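Local coordinates for protein endo-1,3-beta-glucanase, family GH16 (Zobellia galactanivorans, PDB 4BPZ) that probably hydrolyses internal 1,3-beta-glucosidic linkages of glucans such as algal laminarin, through the family GH16 catalytic domain represented by this chain, at residues A[158-162]-A[207-211]; A[173-179]-A[202-208]. The protein carries 1 engineered substitution. Where two conformers were deposited one is given. Residues are numbered along the deposited sequence.

In the fold
Both contacts join the two facing layers of the GH16 beta-sandwich (jelly-roll) domain, and their centres lie 10 Å apart on the same side of the chain's centre. Along the chain come 158-162, then 173-179, then 202-208 overlapping 207-211. Strands 155-163 and 170-178 are consecutive antiparallel neighbours in one layer, and both pack on strand 205-211 of the other, with V207 and Y208 shared. The direct tie between the contacts is the backbone pairing of F160 N with L173 O (2.8 Å) and A158 N with G175 O (3.0 Å). Contact 1 backs onto the glycan cleft through H161, whereas contact 2, centred about 16 Å from the chain's centre, joins outer strands.

Contact 1 of 2, residues A[158-162]-A[207-211]. With GLC (alpha-D-glucopyranose), chain C.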
ATOM      1  N   ALA A 158       5.591   1.284  10.046  1.00 13.95           N
ATOM      2  CA  ALA A 158       6.420   1.632   8.826  1.00 15.45           C
ATOM      3  C   ALA A 158       7.414   0.503   8.828  1.00 13.50           C
ATOM      4  O   ALA A 158       8.007   0.177   9.770  1.00 18.40           O
ATOM      5  CB  ALA A 158       7.199   2.956   9.039  1.00 17.82           C
ATOM      6  N   HIS A 159       7.664  -0.112   7.703  0.50 19.57           N
ATOM      7  CA  HIS A 159       8.552  -1.271   7.617  0.50 16.86           C
ATOM      8  C   HIS A 159       9.124  -1.639   6.259  0.50 15.71           C
ATOM      9  O   HIS A 159       8.406  -1.694   5.303  0.50 18.76           O
ATOM     10  CB  HIS A 159       7.714  -2.433   7.814  0.50 20.52           C
ATOM     11  CG  HIS A 159       8.270  -3.336   8.757  0.50 17.80           C
ATOM     12  ND1 HIS A 159       8.991  -4.442   8.482  0.50 23.76           N
ATOM     13  CD2 HIS A 159       8.166  -3.266  10.130  0.50 16.61           C
ATOM     14  CE1 HIS A 159       9.299  -5.042   9.683  0.50 16.73           C
ATOM     15  NE2 HIS A 159       8.776  -4.359  10.645  0.50 21.31           N
ATOM     16  N   PHE A 160      10.381  -1.914   6.187  1.00 12.44           N
ATOM     17  CA  PHE A 160      11.114  -2.176   4.972  1.00 11.86           C
ATOM     18  C   PHE A 160      11.347  -3.651   4.812  1.00 12.10           C
ATOM     19  O   PHE A 160      11.674  -4.321   5.815  1.00 14.09           O
ATOM     20  CB  PHE A 160      12.478  -1.408   5.036  1.00 12.60           C
ATOM     21  CG  PHE A 160      12.342   0.069   5.127  1.00 12.64           C
ATOM     22  CD1 PHE A 160      12.128   0.751   6.321  1.00 13.59           C
ATOM     23  CD2 PHE A 160      12.380   0.849   3.920  1.00 14.30           C
ATOM     24  CE1 PHE A 160      11.967   2.134   6.347  1.00 13.90           C
ATOM     25  CE2 PHE A 160      12.244   2.200   3.972  1.00 14.49           C
ATOM     26  CZ  PHE A 160      12.027   2.872   5.163  1.00 14.19           C
ATOM     27  N   HIS A 161      11.234  -4.124   3.603  1.00 12.50           N
ATOM     28  CA  HIS A 161      11.470  -5.557   3.285  1.00 12.76           C
ATOM     29  C   HIS A 161      12.338  -5.626   2.061  1.00 12.60           C
ATOM     30  O   HIS A 161      11.959  -5.040   1.009  1.00 13.00           O
ATOM     31  CB  HIS A 161      10.172  -6.302   3.011  1.00 12.92           C
ATOM     32  CG  HIS A 161       9.146  -6.255   4.093  1.00 14.74           C
ATOM     33  ND1 HIS A 161       8.297  -5.196   4.373  1.00 16.12           N
ATOM     34  CD2 HIS A 161       8.946  -7.151   5.099  1.00 16.81           C
ATOM     35  CE1 HIS A 161       7.550  -5.515   5.448  1.00 17.18           C
ATOM     36  NE2 HIS A 161       7.930  -6.679   5.865  1.00 19.72           N
ATOM     37  N   TRP A 162      13.480  -6.316   2.131  1.00 13.35           N
ATOM     38  CA  TRP A 162      14.362  -6.364   0.987  1.00 14.55           C
ATOM     39  C   TRP A 162      15.346  -7.461   1.162  1.00 14.08           C
ATOM     40  O   TRP A 162      15.499  -8.043   2.254  1.00 16.22           O
ATOM     41  CB  TRP A 162      15.089  -5.060   0.742  1.00 15.99           C
ATOM     42  CG  TRP A 162      16.225  -4.762   1.646  1.00 16.63           C
ATOM     43  CD1 TRP A 162      17.596  -4.911   1.304  1.00 19.25           C
ATOM     44  CD2 TRP A 162      16.202  -4.253   3.007  1.00 17.66           C
ATOM     45  NE1 TRP A 162      18.348  -4.468   2.332  1.00 22.35           N
ATOM     46  CE2 TRP A 162      17.586  -4.021   3.388  1.00 20.51           C
ATOM     47  CE3 TRP A 162      15.190  -3.942   3.891  1.00 16.50           C
ATOM     48  CZ2 TRP A 162      17.956  -3.619   4.669  1.00 23.18           C
ATOM     49  CZ3 TRP A 162      15.515  -3.501   5.173  1.00 20.99           C
ATOM     50  CH2 TRP A 162      16.929  -3.396   5.571  1.00 22.00           C
ATOM     51  N   VAL A 207       8.622   7.718  11.882  1.00 13.22           N
ATOM     52  CA  VAL A 207       8.339   6.350  12.285  1.00 14.00           C
ATOM     53  C   VAL A 207       9.581   5.504  12.153  1.00 13.23           C
ATOM     54  O   VAL A 207       9.925   4.724  13.063  1.00 15.10           O
ATOM     55  CB  VAL A 207       7.149   5.768  11.479  1.00 14.15           C
ATOM     56  CG1 VAL A 207       6.785   4.442  12.042  1.00 16.82           C
ATOM     57  CG2 VAL A 207       5.951   6.713  11.526  1.00 15.97           C
ATOM     58  N   TYR A 208      10.280   5.642  11.047  1.00 12.98           N
ATOM     59  CA  TYR A 208      11.542   4.909  10.872  1.00 12.85           C
ATOM     60  C   TYR A 208      12.352   5.610   9.769  1.00 12.11           C
ATOM     61  O   TYR A 208      11.778   6.113   8.797  1.00 13.10           O
ATOM     62  CB  TYR A 208      11.300   3.429  10.483  1.00 13.73           C
ATOM     63  CG  TYR A 208      12.467   2.536  10.804  1.00 13.73           C
ATOM     64  CD1 TYR A 208      12.654   2.042  12.095  1.00 13.98           C
ATOM     65  CD2 TYR A 208      13.418   2.198   9.838  1.00 13.45           C
ATOM     66  CE1 TYR A 208      13.752   1.255  12.407  1.00 13.43           C
ATOM     67  CE2 TYR A 208      14.526   1.390  10.105  1.00 14.86           C
ATOM     68  CZ  TYR A 208      14.674   0.880  11.432  1.00 15.02           C
ATOM     69  OH  TYR A 208      15.694   0.060  11.734  1.00 16.62           O
ATOM     70  N   GLU A 209      13.657   5.575   9.906  1.00 12.03           N
ATOM     71  CA  GLU A 209      14.590   5.934   8.860  1.00 12.28           C
ATOM     72  C   GLU A 209      15.593   4.863   8.653  1.00 11.67           C
ATOM     73  O   GLU A 209      16.283   4.458   9.600  1.00 12.74           O
ATOM     74  CB  GLU A 209      15.284   7.269   9.235  1.00 13.11           C
ATOM     75  CG  GLU A 209      16.454   7.621   8.341  1.00 13.95           C
ATOM     76  CD  GLU A 209      17.042   8.949   8.652  1.00 16.26           C
ATOM     77  OE1 GLU A 209      16.474   9.740   9.424  1.00 18.26           O
ATOM     78  OE2 GLU A 209      18.117   9.275   8.086  1.00 18.42           O
ATOM     79  N   LEU A 210      15.747   4.462   7.402  1.00 12.85           N
ATOM     80  CA  LEU A 210      16.697   3.453   6.971  1.00 13.11           C
ATOM     81  C   LEU A 210      17.707   4.058   6.068  1.00 12.34           C
ATOM     82  O   LEU A 210      17.342   4.708   5.069  1.00 13.10           O
ATOM     83  CB  LEU A 210      15.949   2.333   6.236  1.00 13.57           C
ATOM     84  CG  LEU A 210      16.878   1.217   5.694  1.00 14.49           C
ATOM     85  CD1 LEU A 210      17.692   0.499   6.805  1.00 16.56           C
ATOM     86  CD2 LEU A 210      16.029   0.219   4.922  1.00 16.62           C
ATOM     87  N   LYS A 211      18.974   3.935   6.394  1.00 13.84           N
ATOM     88  CA  LYS A 211      20.051   4.366   5.511  1.00 14.51           C
ATOM     89  C   LYS A 211      20.003   3.636   4.189  1.00 14.06           C
ATOM     90  O   LYS A 211      19.813   2.431   4.144  1.00 15.41           O
ATOM     91  CB  LYS A 211      21.381   4.110   6.249  1.00 18.12           C
ATOM     92  CG  LYS A 211      22.568   4.514   5.443  1.00 18.49           C
ATOM     93  CD  LYS A 211      23.835   4.198   6.245  1.00 21.81           C
ATOM     94  CE  LYS A 211      25.058   4.510   5.442  1.00 24.58           C
ATOM     95  NZ  LYS A 211      25.120   5.977   5.156  1.00 31.12           N
TER
HETATM   96  C1  GLC C   1       4.416  -5.453   3.574  1.00 21.97           C
HETATM   97  C2  GLC C   1       4.457  -7.010   3.412  1.00 16.88           C
HETATM   98  C3  GLC C   1       3.513  -7.361   2.252  1.00 14.65           C
HETATM   99  C4  GLC C   1       2.168  -6.828   2.492  1.00 12.01           C
HETATM  100  C5  GLC C   1       2.343  -5.329   2.467  1.00 12.62           C
HETATM  101  C6  GLC C   1       1.060  -4.558   2.681  1.00 12.49           C
HETATM  102  O1  GLC C   1       5.177  -4.773   2.599  1.00 23.99           O
HETATM  103  O2  GLC C   1       5.796  -7.361   3.170  1.00 16.66           O
HETATM  104  O3  GLC C   1       3.461  -8.844   2.114  1.00 15.50           O
HETATM  105  O4  GLC C   1       1.265  -7.280   1.465  1.00 12.52           O
HETATM  106  O5  GLC C   1       3.213  -4.969   3.563  1.00 15.24           O
HETATM  107  O6  GLC C   1       0.457  -4.861   3.933  1.00 13.11           O
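No hydrogen bond joins 158-162 to 207-211. Their axes approach to 6.9 Å at 31° between N-to-C directions, and the nearest CA pairs, A158-V207 and F160-L210, are 6.2 and 8.2 Å apart. With the CA-to-CB bonds of A158, F160, W162, V207, Y208 and L210 all directed at the other segment, this is face-to-face packing between the layers of a beta-sandwich, close at the A158 end; it buries 308 Å².

The aliphatic contacts begin at A158, whose CB lies 3.4 Å from V207 CG1 and 4.4 Å from Y208 CB. This small side chain lets the strands come close at that end. V207 has a helical backbone (phi/psi -88/-45) and forms a classic beta bulge with Y208 opposite V200; the bulge turns the CA-to-CB bonds of both successive residues toward 158-162.

The aromatic contacts centre on L210. Its CB stands 4.0 Å from the F160 ring centroid, only 11° off the normal, and its CD2 comes within 3.7 Å of F160 CG. The same CD2 sits 4.1 Å from the centroid of the six-membered ring of W162, 28° off the normal, so one leucine makes CH-pi contacts with two ring faces. F160 also meets Y208, CE1 to CD2 at 3.8 Å.

H161 takes no part in this packing: its ring presents a face to the bound glucose, with CE1 3.4 Å from GLC O2, while D144 hydrogen-bonds that sugar. W162 NE1 is hydrogen-bonded to D164. Strand 155-163 pairs with strands 142-144 and 170-178, while 205-211 pairs with 197-202, from which V200 and M198 touch A158 and F160.

Contact 2 of 2, residues A[173-179]-A[202-208]; sequences LGGTTPI and LDDTLVY
Segments 173-179 and 202-208 run roughly antiparallel, strand axes 5.4 Å apart at closest and 145° between directions, with G175 and Y208 in register (CA-CA 5.4 Å). No direct hydrogen bond crosses, although 434 Å² is buried. L173 (chi1 44°, chi2 69°) brings CD1 to 3.7 Å from Y208 CE2. G174, extended at phi/psi 170/-156, lies over the face of the Y208 ring: its CA is 3.7 Å from the centroid, 15° off the normal, a CH-pi contact, and its C is 3.2 Å from Y208 CD1. Y208 reaches this position with chi1 -158° and chi2 82°. At G175 a CB would fall 2.6 Å from V207 O, so the bare backbone permits the close approach; its O is 3.7 Å from V207 CG1.

Here the end strands of the two jelly-roll layers meet, and water replaces direct pairing. One water donates to T176 O (3.0 Å) and V207 O (2.8 Å). A second lies 3.0 Å from T177 OG1 and donates to L206 O at 2.8 Å. T177, chi1 -152°, directs CG2 to L202 CD2 (3.5 Å) and V207 CG2 (3.8 Å). L202 opens a type II' beta turn to T205 (D203 phi/psi 54/-119, D204 -104/11), with backbone hydrogen bonds L202 N to T205 O and T205 N to L202 O, both 2.9 Å. P178 O is 3.7 Å from L202 CD2, and I179 CB packs 4.0 Å from the same methyl.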
ATOM      1  N   LEU A 173      12.669  -4.797   8.700  1.00 16.64           N
ATOM      2  CA  LEU A 173      12.803  -4.003   9.926  1.00 16.32           C
ATOM      3  C   LEU A 173      12.008  -2.756   9.805  1.00 14.17           C
ATOM      4  O   LEU A 173      11.644  -2.361   8.701  1.00 15.53           O
ATOM      5  CB  LEU A 173      14.265  -3.765  10.373  1.00 21.41           C
ATOM      6  CG  LEU A 173      15.180  -3.390   9.231  1.00 21.00           C
ATOM      7  CD1 LEU A 173      14.900  -2.050   8.683  1.00 23.49           C
ATOM      8  CD2 LEU A 173      16.615  -3.358   9.759  1.00 26.74           C
ATOM      9  N   GLY A 174      11.740  -2.109  10.907  1.00 14.11           N
ATOM     10  CA  GLY A 174      11.020  -0.887  10.908  1.00 14.50           C
ATOM     11  C   GLY A 174      10.631  -0.471  12.286  1.00 13.97           C
ATOM     12  O   GLY A 174      11.247  -0.833  13.269  1.00 14.36           O
ATOM     13  N   GLY A 175       9.571   0.340  12.358  1.00 14.44           N
ATOM     14  CA  GLY A 175       9.109   0.896  13.626  1.00 15.71           C
ATOM     15  C   GLY A 175       7.610   1.036  13.646  1.00 14.29           C
ATOM     16  O   GLY A 175       6.896   0.750  12.666  1.00 14.79           O
ATOM     17  N   THR A 176       7.127   1.528  14.759  1.00 15.83           N
ATOM     18  CA  THR A 176       5.700   1.825  14.941  1.00 16.90           C
ATOM     19  C   THR A 176       5.574   3.166  15.663  1.00 16.03           C
ATOM     20  O   THR A 176       6.550   3.667  16.279  1.00 18.00           O
ATOM     21  CB  THR A 176       4.904   0.799  15.808  1.00 20.97           C
ATOM     22  OG1 THR A 176       5.479   0.842  17.115  1.00 22.97           O
ATOM     23  CG2 THR A 176       4.977  -0.531  15.191  1.00 21.02           C
ATOM     24  N   THR A 177       4.415   3.734  15.628  1.00 17.28           N
ATOM     25  CA  THR A 177       4.179   4.960  16.332  1.00 18.65           C
ATOM     26  C   THR A 177       2.773   5.052  16.783  1.00 16.31           C
ATOM     27  O   THR A 177       1.871   4.535  16.154  1.00 17.13           O
ATOM     28  CB  THR A 177       4.590   6.185  15.461  1.00 19.04           C
ATOM     29  OG1 THR A 177       4.979   7.259  16.298  1.00 25.81           O
ATOM     30  CG2 THR A 177       3.535   6.571  14.408  1.00 19.03           C
ATOM     31  N   PRO A 178       2.491   5.716  17.905  1.00 17.61           N
ATOM     32  CA  PRO A 178       1.094   5.841  18.351  1.00 18.58           C
ATOM     33  C   PRO A 178       0.320   6.754  17.449  1.00 18.25           C
ATOM     34  O   PRO A 178       0.819   7.758  16.881  1.00 19.18           O
ATOM     35  CB  PRO A 178       1.206   6.438  19.782  1.00 20.88           C
ATOM     36  CG  PRO A 178       2.566   6.399  20.164  1.00 24.46           C
ATOM     37  CD  PRO A 178       3.434   6.086  18.981  1.00 19.81           C
ATOM     38  N   ILE A 179      -0.952   6.484  17.298  1.00 17.94           N
ATOM     39  CA  ILE A 179      -1.853   7.349  16.543  1.00 18.69           C
ATOM     40  C   ILE A 179      -3.169   7.482  17.263  1.00 18.95           C
ATOM     41  O   ILE A 179      -3.625   6.499  17.891  1.00 19.19           O
ATOM     42  CB  ILE A 179      -2.093   6.787  15.081  1.00 17.06           C
ATOM     43  CG1 ILE A 179      -2.859   7.802  14.183  1.00 18.34           C
ATOM     44  CG2 ILE A 179      -2.741   5.454  15.045  1.00 16.00           C
ATOM     45  CD1 ILE A 179      -2.837   7.508  12.691  1.00 17.08           C
ATOM     46  N   LEU A 202       4.613   9.896  10.132  1.00 13.29           N
ATOM     47  CA  LEU A 202       3.188  10.079  10.425  1.00 13.26           C
ATOM     48  C   LEU A 202       3.072  11.524  10.824  1.00 14.87           C
ATOM     49  O   LEU A 202       3.643  11.921  11.865  1.00 15.34           O
ATOM     50  CB  LEU A 202       2.742   9.210  11.578  1.00 14.23           C
ATOM     51  CG  LEU A 202       1.304   9.553  12.076  1.00 16.05           C
ATOM     52  CD1 LEU A 202       0.295   9.367  10.989  1.00 18.24           C
ATOM     53  CD2 LEU A 202       0.957   8.656  13.277  1.00 19.57           C
ATOM     54  N   ASP A 203       2.443  12.357   9.990  1.00 14.64           N
ATOM     55  CA  ASP A 203       2.442  13.793  10.188  1.00 15.92           C
ATOM     56  C   ASP A 203       3.951  14.219  10.311  1.00 16.92           C
ATOM     57  O   ASP A 203       4.709  13.985   9.391  1.00 17.32           O
ATOM     58  CB  ASP A 203       1.503  14.175  11.343  1.00 18.27           C
ATOM     59  CG  ASP A 203       0.065  13.803  11.004  1.00 19.86           C
ATOM     60  OD1 ASP A 203      -0.359  13.973   9.848  1.00 21.43           O
ATOM     61  OD2 ASP A 203      -0.648  13.496  11.938  1.00 28.85           O
ATOM     62  N   ASP A 204       4.360  14.797  11.429  1.00 17.01           N
ATOM     63  CA  ASP A 204       5.755  15.194  11.574  1.00 16.75           C
ATOM     64  C   ASP A 204       6.577  14.275  12.452  1.00 18.08           C
ATOM     65  O   ASP A 204       7.713  14.649  12.741  1.00 20.21           O
ATOM     66  CB  ASP A 204       5.783  16.626  12.122  1.00 19.27           C
ATOM     67  CG  ASP A 204       5.150  17.599  11.159  1.00 18.52           C
ATOM     68  OD1 ASP A 204       5.290  17.510   9.900  1.00 23.10           O
ATOM     69  OD2 ASP A 204       4.432  18.488  11.638  1.00 25.85           O
ATOM     70  N   THR A 205       6.067  13.128  12.810  1.00 16.67           N
ATOM     71  CA  THR A 205       6.802  12.157  13.644  1.00 17.24           C
ATOM     72  C   THR A 205       7.475  11.181  12.760  1.00 14.90           C
ATOM     73  O   THR A 205       6.796  10.551  11.941  1.00 14.84           O
ATOM     74  CB  THR A 205       5.795  11.484  14.588  1.00 18.58           C
ATOM     75  OG1 THR A 205       5.141  12.493  15.378  1.00 20.37           O
ATOM     76  CG2 THR A 205       6.537  10.499  15.529  1.00 20.75           C
ATOM     77  N   LEU A 206       8.772  10.995  12.942  1.00 15.31           N
ATOM     78  CA  LEU A 206       9.476   9.953  12.212  1.00 13.93           C
ATOM     79  C   LEU A 206       9.091   8.604  12.764  1.00 14.47           C
ATOM     80  O   LEU A 206       9.215   8.349  13.960  1.00 16.16           O
ATOM     81  CB  LEU A 206      10.970  10.207  12.333  1.00 15.07           C
ATOM     82  CG  LEU A 206      11.815   9.163  11.551  1.00 14.24           C
ATOM     83  CD1 LEU A 206      11.792   9.437  10.056  1.00 13.86           C
ATOM     84  CD2 LEU A 206      13.283   9.172  12.069  1.00 17.23           C
ATOM     85  N   VAL A 207       8.622   7.718  11.882  1.00 13.22           N
ATOM     86  CA  VAL A 207       8.339   6.350  12.285  1.00 14.00           C
ATOM     87  C   VAL A 207       9.581   5.504  12.153  1.00 13.23           C
ATOM     88  O   VAL A 207       9.925   4.724  13.063  1.00 15.10           O
ATOM     89  CB  VAL A 207       7.149   5.768  11.479  1.00 14.15           C
ATOM     90  CG1 VAL A 207       6.785   4.442  12.042  1.00 16.82           C
ATOM     91  CG2 VAL A 207       5.951   6.713  11.526  1.00 15.97           C
ATOM     92  N   TYR A 208      10.280   5.642  11.047  1.00 12.98           N
ATOM     93  CA  TYR A 208      11.542   4.909  10.872  1.00 12.85           C
ATOM     94  C   TYR A 208      12.352   5.610   9.769  1.00 12.11           C
ATOM     95  O   TYR A 208      11.778   6.113   8.797  1.00 13.10           O
ATOM     96  CB  TYR A 208      11.300   3.429  10.483  1.00 13.73           C
ATOM     97  CG  TYR A 208      12.467   2.536  10.804  1.00 13.73           C
ATOM     98  CD1 TYR A 208      12.654   2.042  12.095  1.00 13.98           C
ATOM     99  CD2 TYR A 208      13.418   2.198   9.838  1.00 13.45           C
ATOM    100  CE1 TYR A 208      13.752   1.255  12.407  1.00 13.43           C
ATOM    101  CE2 TYR A 208      14.526   1.390  10.105  1.00 14.86           C
ATOM    102  CZ  TYR A 208      14.674   0.880  11.432  1.00 15.02           C
ATOM    103  OH  TYR A 208      15.694   0.060  11.734  1.00 16.62           O
TER
HETATM  104  O   HOH W   1       9.153   5.029  15.732  1.00 27.74           O
HETATM  105  O   HOH W   2       7.955   7.106  16.114  1.00 29.58           O